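Local coordinates for protein enolase from the environmental genome shotgun sequencing of the Sargasso Sea (PDB 2QGY) that is of unknown function but, as a member of the enolase superfamily that binds magnesium, probably acts on a carboxylate substrate by abstracting its alpha proton, at residues Asp28-Thr33 / Leu154-Lys159; Lys159-Lys164 / Glu189-Glu194; Thr33-Ile38 / Phe58-Ile63; Pro172-Asp175 / Ile179-Gln182. All coordinates share one frame; numbering follows the deposited sequence.

Contact 1: Asp28-Thr33 / Leu154-Lys159; sequences DQWSNT and LRQIEK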
loop_
_atom_site.group_PDB
_atom_site.type_symbol
_atom_site.label_atom_id
_atom_site.label_comp_id
_atom_site.label_asym_id
_atom_site.label_seq_id
_atom_site.Cartn_x
_atom_site.Cartn_y
_atom_site.Cartn_z
ATOM N N ASP A 28 19.192 -8.455 26.336
ATOM C CA ASP A 28 20.585 -7.962 26.480
ATOM C C ASP A 28 20.760 -6.523 25.982
ATOM O O ASP A 28 21.883 -6.089 25.657
ATOM C CB ASP A 28 21.595 -8.916 25.790
ATOM C CG ASP A 28 21.314 -10.387 26.101
ATOM O OD1 ASP A 28 21.283 -10.740 27.297
ATOM O OD2 ASP A 28 21.125 -11.191 25.149
ATOM N N GLN A 29 19.651 -5.770 25.945
ATOM C CA GLN A 29 19.675 -4.364 25.546
ATOM C C GLN A 29 20.296 -4.211 24.144
ATOM O O GLN A 29 20.958 -3.216 23.831
ATOM C CB GLN A 29 20.379 -3.487 26.611
ATOM C CG GLN A 29 19.773 -3.655 28.029
ATOM C CD GLN A 29 20.295 -4.871 28.757
ATOM O OE1 GLN A 29 21.495 -5.139 28.743
ATOM N NE2 GLN A 29 19.403 -5.636 29.360
ATOM N N TRP A 30 20.073 -5.221 23.301
ATOM C CA TRP A 30 20.696 -5.257 21.968
ATOM C C TRP A 30 20.089 -4.200 21.025
ATOM O O TRP A 30 20.813 -3.550 20.251
ATOM C CB TRP A 30 20.583 -6.679 21.375
ATOM C CG TRP A 30 20.929 -6.713 19.914
ATOM C CD1 TRP A 30 20.079 -6.915 18.874
ATOM C CD2 TRP A 30 22.226 -6.472 19.340
ATOM N NE1 TRP A 30 20.778 -6.854 17.676
ATOM C CE2 TRP A 30 22.088 -6.568 17.937
ATOM C CE3 TRP A 30 23.483 -6.181 19.879
ATOM C CZ2 TRP A 30 23.171 -6.379 17.052
ATOM C CZ3 TRP A 30 24.574 -5.999 18.994
ATOM C CH2 TRP A 30 24.400 -6.107 17.605
ATOM N N SER A 31 18.773 -4.028 21.127
ATOM C CA SER A 31 17.999 -3.100 20.285
ATOM C C SER A 31 16.770 -2.556 21.033
ATOM O O SER A 31 16.487 -2.969 22.151
ATOM C CB SER A 31 17.521 -3.859 19.038
ATOM O OG SER A 31 17.090 -2.955 18.018
ATOM N N ASN A 32 16.043 -1.615 20.431
ATOM C CA ASN A 32 14.670 -1.342 20.877
ATOM C C ASN A 32 13.805 -2.311 20.089
ATOM O O ASN A 32 14.069 -2.570 18.902
ATOM C CB ASN A 32 14.235 0.103 20.588
ATOM C CG ASN A 32 15.184 1.144 21.192
ATOM O OD1 ASN A 32 15.441 1.143 22.390
ATOM N ND2 ASN A 32 15.704 2.041 20.345
ATOM N N THR A 33 12.829 -2.910 20.748
ATOM C CA THR A 33 11.799 -3.651 20.031
ATOM C C THR A 33 10.934 -2.653 19.281
ATOM O O THR A 33 10.738 -1.528 19.732
ATOM C CB THR A 33 10.929 -4.455 20.993
ATOM O OG1 THR A 33 10.265 -3.537 21.873
ATOM C CG2 THR A 33 11.823 -5.418 21.782
ATOM N N LEU A 154 29.958 -7.960 15.848
ATOM C CA LEU A 154 30.775 -9.184 15.914
ATOM C C LEU A 154 30.575 -10.015 17.174
ATOM O O LEU A 154 30.452 -11.235 17.086
ATOM C CB LEU A 154 32.263 -8.874 15.681
ATOM C CG LEU A 154 32.607 -8.263 14.321
ATOM C CD1 LEU A 154 34.044 -7.778 14.335
ATOM C CD2 LEU A 154 32.372 -9.230 13.165
ATOM N N ARG A 155 30.522 -9.366 18.337
ATOM C CA ARG A 155 30.300 -10.066 19.604
ATOM C C ARG A 155 28.878 -10.638 19.655
ATOM O O ARG A 155 28.653 -11.726 20.189
ATOM C CB ARG A 155 30.555 -9.150 20.812
ATOM C CG ARG A 155 32.013 -8.649 20.953
ATOM C CD ARG A 155 32.178 -7.569 22.049
ATOM N NE ARG A 155 31.322 -6.394 21.831
ATOM C CZ ARG A 155 30.218 -6.120 22.531
ATOM N NH1 ARG A 155 29.828 -6.928 23.520
ATOM N NH2 ARG A 155 29.498 -5.037 22.247
ATOM N N GLN A 156 27.926 -9.917 19.061
ATOM C CA GLN A 156 26.558 -10.434 18.940
ATOM C C GLN A 156 26.514 -11.612 17.977
ATOM O O GLN A 156 25.754 -12.553 18.179
ATOM C CB GLN A 156 25.595 -9.341 18.473
ATOM C CG GLN A 156 24.089 -9.728 18.522
ATOM C CD GLN A 156 23.502 -9.806 19.924
ATOM O OE1 GLN A 156 24.224 -9.864 20.917
ATOM N NE2 GLN A 156 22.174 -9.806 20.006
ATOM N N ILE A 157 27.317 -11.547 16.920
ATOM C CA ILE A 157 27.385 -12.653 15.955
ATOM C C ILE A 157 28.057 -13.895 16.581
ATOM O O ILE A 157 27.655 -15.004 16.293
ATOM C CB ILE A 157 28.007 -12.190 14.589
ATOM C CG1 ILE A 157 27.003 -11.300 13.844
ATOM C CG2 ILE A 157 28.364 -13.380 13.695
ATOM C CD1 ILE A 157 27.630 -10.180 13.088
ATOM N N GLU A 158 29.052 -13.707 17.455
ATOM C CA GLU A 158 29.599 -14.826 18.253
ATOM C C GLU A 158 28.535 -15.516 19.114
ATOM O O GLU A 158 28.521 -16.749 19.237
ATOM C CB GLU A 158 30.696 -14.338 19.186
ATOM C CG GLU A 158 32.069 -14.242 18.599
ATOM C CD GLU A 158 33.011 -13.549 19.552
ATOM O OE1 GLU A 158 32.872 -13.790 20.786
ATOM O OE2 GLU A 158 33.862 -12.757 19.069
ATOM N N LYS A 159 27.678 -14.704 19.728
ATOM C CA LYS A 159 26.602 -15.180 20.587
ATOM C C LYS A 159 25.659 -16.063 19.773
ATOM O O LYS A 159 25.412 -17.201 20.130
ATOM C CB LYS A 159 25.868 -13.983 21.199
ATOM C CG LYS A 159 24.767 -14.334 22.190
ATOM C CD LYS A 159 23.884 -13.113 22.532
ATOM C CE LYS A 159 24.576 -12.124 23.486
ATOM N NZ LYS A 159 23.795 -10.843 23.710
HETATM O O HOH W 1 20.497 -10.196 22.477
#
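K159 NZ is gripped from two directions: it donates to D28 OD2 at 3.1 Å, a hydrogen bond that is part of a salt bridge, and to Q156 OE1 at 3.0 Å. The ammonium meets OD2 from above the carboxylate plane, 58° out of it, while at OE1 the donor lies only slightly tilted from the carbonyl plane. Q156 is thus tied through both ends of its amide, because a bridging water accepts from Q156 NE2 at 3.0 Å and donates to D28 OD2 at 2.9 Å. These bonds fix the rotation of the amide, which lies almost parallel to the indole of W30, the planes 13° apart. Q156 NE2 sits over one face of the indole, toward its rim, 3.3 Å from W30 CG. A bend at the second torsion of Q156 (chi2 72°) turns the chain along the indole, and its CG stands straight above the six-membered ring, 3.5 Å from the centroid, a CH-pi contact. The indole is held in turn by W30 NE1 bonding to W143 O and by an edge-to-face meeting with Y153. Salt bridge and stack together join a loop of the N-terminal domain to helix 150-162, an interdomain contact consistent with the enolase superfamily, where loops of the capping domain close over the mouth of the barrel.

Contact 2: Lys159-Lys164 / Glu189-Glu194; sequences KFYGKK and EIVGDE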
loop_
_atom_site.group_PDB
_atom_site.type_symbol
_atom_site.label_atom_id
_atom_site.label_comp_id
_atom_site.label_asym_id
_atom_site.label_seq_id
_atom_site.Cartn_x
_atom_site.Cartn_y
_atom_site.Cartn_z
ATOM N N LYS A 159 27.678 -14.704 19.728
ATOM C CA LYS A 159 26.602 -15.180 20.587
ATOM C C LYS A 159 25.659 -16.063 19.773
ATOM O O LYS A 159 25.412 -17.201 20.130
ATOM C CB LYS A 159 25.868 -13.983 21.199
ATOM C CG LYS A 159 24.767 -14.334 22.190
ATOM C CD LYS A 159 23.884 -13.113 22.532
ATOM C CE LYS A 159 24.576 -12.124 23.486
ATOM N NZ LYS A 159 23.795 -10.843 23.710
ATOM N N PHE A 160 25.133 -15.521 18.674
ATOM C CA PHE A 160 24.306 -16.284 17.742
ATOM C C PHE A 160 24.991 -17.589 17.262
ATOM O O PHE A 160 24.373 -18.648 17.205
ATOM C CB PHE A 160 23.953 -15.403 16.523
ATOM C CG PHE A 160 22.947 -14.278 16.815
ATOM C CD1 PHE A 160 22.593 -13.920 18.118
ATOM C CD2 PHE A 160 22.341 -13.594 15.759
ATOM C CE1 PHE A 160 21.693 -12.891 18.375
ATOM C CE2 PHE A 160 21.428 -12.557 16.003
ATOM C CZ PHE A 160 21.090 -12.212 17.315
ATOM N N TYR A 161 26.256 -17.499 16.883
ATOM C CA TYR A 161 27.021 -18.687 16.459
ATOM C C TYR A 161 26.913 -19.785 17.528
ATOM O O TYR A 161 26.505 -20.914 17.237
ATOM C CB TYR A 161 28.484 -18.300 16.155
ATOM C CG TYR A 161 29.434 -19.473 16.012
ATOM C CD1 TYR A 161 29.437 -20.253 14.859
ATOM C CD2 TYR A 161 30.343 -19.794 17.032
ATOM C CE1 TYR A 161 30.300 -21.334 14.717
ATOM C CE2 TYR A 161 31.217 -20.883 16.904
ATOM C CZ TYR A 161 31.195 -21.640 15.735
ATOM O OH TYR A 161 32.052 -22.718 15.586
ATOM N N GLY A 162 27.224 -19.422 18.769
ATOM C CA GLY A 162 27.083 -20.324 19.918
ATOM C C GLY A 162 25.749 -21.034 20.013
ATOM O O GLY A 162 25.661 -22.138 20.558
ATOM N N LYS A 163 24.707 -20.419 19.443
ATOM C CA LYS A 163 23.352 -20.920 19.604
ATOM C C LYS A 163 22.973 -21.956 18.555
ATOM O O LYS A 163 21.941 -22.591 18.663
ATOM C CB LYS A 163 22.349 -19.756 19.605
ATOM C CG LYS A 163 22.558 -18.724 20.713
ATOM C CD LYS A 163 22.318 -19.298 22.111
ATOM C CE LYS A 163 20.936 -19.931 22.256
ATOM N NZ LYS A 163 20.989 -21.196 23.063
ATOM N N LYS A 164 23.819 -22.127 17.547
ATOM C CA LYS A 164 23.632 -23.180 16.543
ATOM C C LYS A 164 22.332 -23.052 15.734
ATOM O O LYS A 164 21.693 -24.064 15.420
ATOM C CB LYS A 164 23.740 -24.576 17.191
ATOM C CG LYS A 164 25.100 -24.849 17.865
ATOM C CD LYS A 164 25.061 -26.114 18.758
ATOM C CE LYS A 164 24.863 -27.401 17.964
ATOM N NZ LYS A 164 25.617 -27.362 16.682
ATOM N N GLU A 189 34.774 -15.660 9.541
ATOM C CA GLU A 189 35.800 -16.211 10.428
ATOM C C GLU A 189 35.238 -16.697 11.756
ATOM O O GLU A 189 35.709 -17.683 12.318
ATOM C CB GLU A 189 36.888 -15.176 10.690
ATOM C CG GLU A 189 38.173 -15.808 11.159
ATOM C CD GLU A 189 38.766 -15.116 12.361
ATOM O OE1 GLU A 189 38.832 -13.863 12.356
ATOM O OE2 GLU A 189 39.172 -15.838 13.305
ATOM N N ILE A 190 34.235 -15.987 12.256
ATOM C CA ILE A 190 33.557 -16.345 13.488
ATOM C C ILE A 190 32.698 -17.592 13.317
ATOM O O ILE A 190 32.700 -18.474 14.180
ATOM C CB ILE A 190 32.660 -15.169 13.978
ATOM C CG1 ILE A 190 33.519 -13.932 14.277
ATOM C CG2 ILE A 190 31.816 -15.587 15.176
ATOM C CD1 ILE A 190 32.727 -12.696 14.648
ATOM N N VAL A 191 31.978 -17.666 12.195
ATOM C CA VAL A 191 30.941 -18.678 12.007
ATOM C C VAL A 191 31.446 -19.900 11.233
ATOM O O VAL A 191 30.843 -20.970 11.290
ATOM C CB VAL A 191 29.629 -18.074 11.349
ATOM C CG1 VAL A 191 29.139 -16.855 12.143
ATOM C CG2 VAL A 191 29.836 -17.706 9.880
ATOM N N GLY A 192 32.561 -19.740 10.527
ATOM C CA GLY A 192 33.130 -20.845 9.778
ATOM C C GLY A 192 32.541 -20.913 8.389
ATOM O O GLY A 192 31.646 -20.137 8.050
ATOM N N ASP A 193 33.024 -21.852 7.582
ATOM C CA ASP A 193 32.639 -21.898 6.172
ATOM C C ASP A 193 31.328 -22.631 5.892
ATOM O O ASP A 193 30.782 -22.510 4.794
ATOM C CB ASP A 193 33.766 -22.498 5.310
ATOM C CG ASP A 193 34.972 -21.601 5.226
ATOM O OD1 ASP A 193 34.817 -20.388 4.981
ATOM O OD2 ASP A 193 36.094 -22.118 5.398
ATOM N N GLU A 194 30.827 -23.385 6.867
ATOM C CA GLU A 194 29.664 -24.231 6.624
ATOM C C GLU A 194 28.333 -23.529 6.874
ATOM O O GLU A 194 27.328 -23.878 6.244
ATOM C CB GLU A 194 29.762 -25.532 7.419
ATOM C CG GLU A 194 30.750 -26.529 6.804
ATOM C CD GLU A 194 31.811 -27.036 7.779
ATOM O OE1 GLU A 194 31.728 -26.757 9.008
ATOM O OE2 GLU A 194 32.747 -27.724 7.297
#
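Y161 lies across the last turn of helix 177-191, and its contacts can be traced outward along the side chain. At the root, Y161 CB faces I190 CG2 at 4.4 Å, a loose apolar touch. With chi1 at 167°, CG stands opposite the backbone N, which carries the ring over the helix end. There I190 O lies 3.6 Å from the ring plane and above its centre; its distances to CG, to both CD and CE pairs and to CZ are all nearly equal, evidence that the oxygen sits over the middle of the face. CD1 comes down on the backbone of V191, 3.6 Å from V191 CA and 4.1 Å from V191 CB. Further out, CE1 approaches V191 O at 3.5 Å, obliquely to the ring, and CZ, which carries the hydroxyl, is 3.8 Å from I190 O. G192, the next residue, leaves the helical angles with a phi of 88°, so the ring lies against the last helical residues, I190 and V191. V191, buried, also packs on I157 of helix 150-162 and on I168 of strand 168-170. The polar partners offered to Y161 are carbonyl oxygens set against ring carbons, so cohesion across the pair rests mainly on van der Waals packing, and the oblique V191 O contact is at most a weak electrostatic one.

Contact 3: Thr33-Ile38 / Phe58-Ile63; sequences TKKFII and FREKGI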
loop_
_atom_site.group_PDB
_atom_site.type_symbol
_atom_site.label_atom_id
_atom_site.label_comp_id
_atom_site.label_asym_id
_atom_site.label_seq_id
_atom_site.Cartn_x
_atom_site.Cartn_y
_atom_site.Cartn_z
ATOM N N THR A 33 12.829 -2.910 20.748
ATOM C CA THR A 33 11.799 -3.651 20.031
ATOM C C THR A 33 10.934 -2.653 19.281
ATOM O O THR A 33 10.738 -1.528 19.732
ATOM C CB THR A 33 10.929 -4.455 20.993
ATOM O OG1 THR A 33 10.265 -3.537 21.873
ATOM C CG2 THR A 33 11.823 -5.418 21.782
ATOM N N LYS A 34 10.436 -3.045 18.106
ATOM C CA LYS A 34 9.485 -2.180 17.404
ATOM C C LYS A 34 8.166 -2.282 18.162
ATOM O O LYS A 34 7.994 -3.192 18.980
ATOM C CB LYS A 34 9.312 -2.640 15.938
ATOM C CG LYS A 34 8.940 -4.088 15.806
ATOM C CD LYS A 34 8.777 -4.627 14.349
ATOM C CE LYS A 34 7.860 -3.743 13.531
ATOM N NZ LYS A 34 7.283 -4.423 12.331
ATOM N N LYS A 35 7.237 -1.369 17.897
ATOM C CA LYS A 35 5.874 -1.495 18.420
ATOM C C LYS A 35 5.186 -2.666 17.682
ATOM O O LYS A 35 5.267 -2.767 16.437
ATOM C CB LYS A 35 5.085 -0.202 18.223
ATOM C CG LYS A 35 5.747 1.024 18.831
ATOM C CD LYS A 35 4.788 2.215 18.862
ATOM C CE LYS A 35 5.409 3.457 19.531
ATOM N NZ LYS A 35 6.629 3.941 18.835
ATOM N N PHE A 36 4.557 -3.579 18.427
ATOM C CA PHE A 36 3.814 -4.686 17.805
ATOM C C PHE A 36 2.311 -4.384 17.890
ATOM O O PHE A 36 1.887 -3.659 18.778
ATOM C CB PHE A 36 4.137 -6.003 18.529
ATOM C CG PHE A 36 5.617 -6.294 18.637
ATOM C CD1 PHE A 36 6.407 -6.372 17.499
ATOM C CD2 PHE A 36 6.212 -6.521 19.876
ATOM C CE1 PHE A 36 7.782 -6.695 17.596
ATOM C CE2 PHE A 36 7.558 -6.832 19.982
ATOM C CZ PHE A 36 8.350 -6.911 18.844
ATOM N N ILE A 37 1.540 -4.961 16.972
ATOM C CA ILE A 37 0.095 -4.817 16.928
ATOM C C ILE A 37 -0.448 -6.230 17.014
ATOM O O ILE A 37 -0.361 -6.989 16.067
ATOM C CB ILE A 37 -0.365 -4.165 15.604
ATOM C CG1 ILE A 37 0.339 -2.807 15.417
ATOM C CG2 ILE A 37 -1.918 -4.106 15.544
ATOM C CD1 ILE A 37 0.143 -2.172 13.993
ATOM N N ILE A 38 -1.013 -6.558 18.163
ATOM C CA ILE A 38 -1.521 -7.902 18.417
ATOM C C ILE A 38 -3.017 -7.778 18.684
ATOM O O ILE A 38 -3.423 -6.869 19.385
ATOM C CB ILE A 38 -0.800 -8.502 19.607
ATOM C CG1 ILE A 38 0.690 -8.683 19.227
ATOM C CG2 ILE A 38 -1.428 -9.840 19.969
ATOM C CD1 ILE A 38 1.563 -9.206 20.316
ATOM N N PHE A 58 4.874 5.056 12.691
ATOM C CA PHE A 58 3.880 6.163 12.464
ATOM C C PHE A 58 2.512 5.742 11.905
ATOM O O PHE A 58 1.626 6.595 11.689
ATOM C CB PHE A 58 4.474 7.349 11.660
ATOM C CG PHE A 58 5.614 8.028 12.372
ATOM C CD1 PHE A 58 5.371 8.940 13.411
ATOM C CD2 PHE A 58 6.918 7.711 12.050
ATOM C CE1 PHE A 58 6.438 9.542 14.095
ATOM C CE2 PHE A 58 7.980 8.295 12.723
ATOM C CZ PHE A 58 7.745 9.219 13.738
ATOM N N ARG A 59 2.348 4.445 11.658
ATOM C CA ARG A 59 1.127 3.925 11.046
ATOM C C ARG A 59 0.440 2.914 11.953
ATOM O O ARG A 59 -0.634 2.377 11.608
ATOM C CB ARG A 59 1.461 3.327 9.663
ATOM C CG ARG A 59 1.986 4.427 8.749
ATOM C CD ARG A 59 3.269 4.009 7.985
ATOM N NE ARG A 59 2.863 3.290 6.793
ATOM C CZ ARG A 59 3.639 3.136 5.728
ATOM N NH1 ARG A 59 3.166 2.497 4.675
ATOM N NH2 ARG A 59 4.879 3.626 5.741
ATOM N N GLU A 60 1.041 2.645 13.108
ATOM C CA GLU A 60 0.493 1.630 14.004
ATOM C C GLU A 60 -0.959 1.890 14.402
ATOM O O GLU A 60 -1.783 0.993 14.338
ATOM C CB GLU A 60 1.362 1.426 15.264
ATOM C CG GLU A 60 2.812 1.066 14.974
ATOM C CD GLU A 60 3.751 2.267 14.928
ATOM O OE1 GLU A 60 3.282 3.425 14.789
ATOM O OE2 GLU A 60 4.992 2.053 15.006
ATOM N N LYS A 61 -1.275 3.120 14.817
ATOM C CA LYS A 61 -2.650 3.441 15.208
ATOM C C LYS A 61 -3.577 3.398 13.980
ATOM O O LYS A 61 -4.723 2.949 14.076
ATOM C CB LYS A 61 -2.706 4.816 15.885
ATOM C CG LYS A 61 -2.069 4.820 17.275
ATOM C CD LYS A 61 -2.485 6.034 18.109
ATOM C CE LYS A 61 -1.884 7.317 17.582
ATOM N NZ LYS A 61 -2.087 8.500 18.513
ATOM N N GLY A 62 -3.059 3.841 12.837
ATOM C CA GLY A 62 -3.811 3.802 11.580
ATOM C C GLY A 62 -4.191 2.377 11.214
ATOM O O GLY A 62 -5.338 2.101 10.864
ATOM N N ILE A 63 -3.237 1.460 11.346
ATOM C CA ILE A 63 -3.496 0.052 11.068
ATOM C C ILE A 63 -4.578 -0.482 12.031
ATOM O O ILE A 63 -5.547 -1.156 11.608
ATOM C CB ILE A 63 -2.185 -0.757 11.120
ATOM C CG1 ILE A 63 -1.255 -0.365 9.935
ATOM C CG2 ILE A 63 -2.456 -2.277 11.128
ATOM C CD1 ILE A 63 0.164 -0.840 10.139
HETATM O O HOH W 2 6.094 -0.349 14.287
HETATM O O HOH W 3 6.717 3.293 16.228
#
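I37 CG1 lies beside its backbone N (chi1 -56°) and the chain then extends (chi2 170°), which pushes CD1 onto the first turn of helix 60-74. That methyl touches E60 O at 3.7 Å, E60 CB at 4.0 Å and I63 CG2 at 3.9 Å, filling the angle between two side chains one turn apart. E60 also starts with CG beside its backbone N, but bends at its second torsion (chi2 93°) and so brings its carboxylate to K35, whose aliphatic chain it crosses at about a right angle. E60 OE2 rests against methylene carbons of K35, with CD at 3.9 Å. The motif is the helix-on-sheet packing of the enolase-superfamily N-terminal domain: strand 37-43 belongs to a four-stranded antiparallel sheet that strand 373-379 from the chain's end completes, and E60 also leans on I20 of strand 13-21. The charges of K35 NZ and E60 OE2 stay 4.6 Å apart, beyond a salt bridge, and the ammonium is bound instead to N23 OD1. A water lies between them, accepting from K35 NZ at 2.7 Å; its approach to E60 OE2 (2.5 Å) is short. A second water donates to the same E60 OE2 at 2.7 Å, and only weakly to K35 O, which also bonds to S55 OG. Two waters thus lie against one carboxylate oxygen at a largely buried interface, which would probably stabilise its negative charge. Beside this pair, K61 NZ forms a salt bridge with E69 OE2 of the second subunit.

Contact 4: Pro172-Asp175 / Ile179-Gln182; sequences PMLD and ISIQ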
loop_
_atom_site.group_PDB
_atom_site.type_symbol
_atom_site.label_atom_id
_atom_site.label_comp_id
_atom_site.label_asym_id
_atom_site.label_seq_id
_atom_site.Cartn_x
_atom_site.Cartn_y
_atom_site.Cartn_z
ATOM N N PRO A 172 25.387 -5.936 5.724
ATOM C CA PRO A 172 26.807 -5.632 5.512
ATOM C C PRO A 172 27.081 -4.327 4.764
ATOM O O PRO A 172 28.248 -3.979 4.585
ATOM C CB PRO A 172 27.274 -6.834 4.689
ATOM C CG PRO A 172 26.082 -7.116 3.798
ATOM C CD PRO A 172 24.860 -6.807 4.653
ATOM N N MET A 173 26.056 -3.586 4.342
ATOM C CA MET A 173 26.348 -2.330 3.615
ATOM C C MET A 173 26.693 -1.212 4.588
ATOM O O MET A 173 25.807 -0.570 5.165
ATOM C CB MET A 173 25.210 -1.908 2.674
ATOM C CG MET A 173 24.907 -2.944 1.582
ATOM S SD MET A 173 26.261 -3.440 0.438
ATOM C CE MET A 173 26.054 -2.289 -0.898
ATOM N N LEU A 174 27.994 -0.986 4.744
ATOM C CA LEU A 174 28.506 -0.015 5.716
ATOM C C LEU A 174 29.108 1.192 4.997
ATOM O O LEU A 174 28.821 1.419 3.811
ATOM C CB LEU A 174 29.526 -0.687 6.642
ATOM C CG LEU A 174 29.119 -2.044 7.256
ATOM C CD1 LEU A 174 30.244 -2.636 8.075
ATOM C CD2 LEU A 174 27.845 -1.954 8.116
ATOM N N ASP A 175 29.953 1.950 5.699
ATOM C CA ASP A 175 30.408 3.247 5.178
ATOM C C ASP A 175 31.013 3.212 3.784
ATOM O O ASP A 175 30.809 4.138 2.998
ATOM C CB ASP A 175 31.386 3.924 6.148
ATOM C CG ASP A 175 30.676 4.745 7.200
ATOM O OD1 ASP A 175 29.421 4.664 7.266
ATOM O OD2 ASP A 175 31.373 5.467 7.960
ATOM N N ILE A 179 35.084 -1.480 3.978
ATOM C CA ILE A 179 34.601 -1.661 5.346
ATOM C C ILE A 179 33.481 -2.746 5.355
ATOM O O ILE A 179 33.453 -3.624 6.222
ATOM C CB ILE A 179 34.139 -0.298 5.956
ATOM C CG1 ILE A 179 35.374 0.596 6.249
ATOM C CG2 ILE A 179 33.325 -0.521 7.213
ATOM C CD1 ILE A 179 35.048 2.066 6.579
ATOM N N SER A 180 32.611 -2.701 4.353
ATOM C CA SER A 180 31.537 -3.701 4.161
ATOM C C SER A 180 32.093 -5.112 3.995
ATOM O O SER A 180 31.636 -6.060 4.637
ATOM C CB SER A 180 30.693 -3.329 2.938
ATOM O OG SER A 180 30.108 -2.041 3.084
ATOM N N ILE A 181 33.113 -5.245 3.145
ATOM C CA ILE A 181 33.750 -6.540 2.888
ATOM C C ILE A 181 34.503 -7.081 4.115
ATOM O O ILE A 181 34.375 -8.269 4.447
ATOM C CB ILE A 181 34.657 -6.481 1.607
ATOM C CG1 ILE A 181 33.813 -6.218 0.359
ATOM C CG2 ILE A 181 35.477 -7.758 1.444
ATOM C CD1 ILE A 181 32.854 -7.385 -0.041
ATOM N N GLN A 182 35.273 -6.210 4.782
ATOM C CA GLN A 182 35.942 -6.539 6.046
ATOM C C GLN A 182 34.978 -7.129 7.051
ATOM O O GLN A 182 35.277 -8.126 7.717
ATOM C CB GLN A 182 36.607 -5.303 6.669
ATOM C CG GLN A 182 38.095 -5.216 6.401
ATOM C CD GLN A 182 38.775 -6.579 6.441
ATOM O OE1 GLN A 182 38.858 -7.220 7.498
ATOM N NE2 GLN A 182 39.248 -7.040 5.277
#
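S180 OG accepts the backbone N-H of L174 at 2.9 Å with a nearly straight N-H...O angle of 165°, and this bond joins the loop after strand 168-170 to helix 177-191. The connection is one beta-to-alpha link of the barrel domain, in the TIM-barrel class of folds. The serine oxygen is shared: it also bonds to S176 O one turn back along the chain, so one hydroxyl both receives from L174 and, since that partner is a carbonyl, gives to S176. With chi1 at -59°, OG lies beside the helix backbone N, while S180 CB presses against P172 O at 3.0 Å, a tight approach of methylene to carbonyl. Beside these polar contacts lies an apolar patch. L174 and I179 cross at about a right angle, and I179 CG2 lies 3.8 Å from both L174 CB and L174 CD1. At the outer end I179 CD1 touches D175 CB at 4.1 Å, so a single isoleucine covers two consecutive loop residues with its two branches. Around these groups packs a second shell: F213 of helix 207-217 lies on P172, M173 and S180, while L201 lies against P172 and M173, and F183, from the same helix as the serine, touches L174. The link runs near the metal site of D200, E226 and E252, with the side chain of P172 about 10 Å from the magnesium ion. P172 O lies 3.1 Å from the same S180 OG, while M173 CA is 3.8 Å from it.

How the contacts relate
Contacts 1 and 3 share T33 and engage the loop between strands 13-21 and 37-43 at its middle (contact 1) and where it enters strand 37-43 (contact 3). Contact 3 is nested within the chain loop that contact 1 closes. Contacts 1 and 2, centres 14 Å apart, share K159 in sequence and touch through I190 and V191 packing on L154, I157 and E158 of helix 150-162. Contact 4 is nested inside contact 2 and shares helix 177-191 with it, the centres 19 Å apart. Contact 3 stands off, 33 Å from contact 2 and 31 Å from contact 4 between centres. Contacts 1, 2 and 4 thus lie on one side of the chain, on neighbouring barrel helices, and contact 1 joins the two domains.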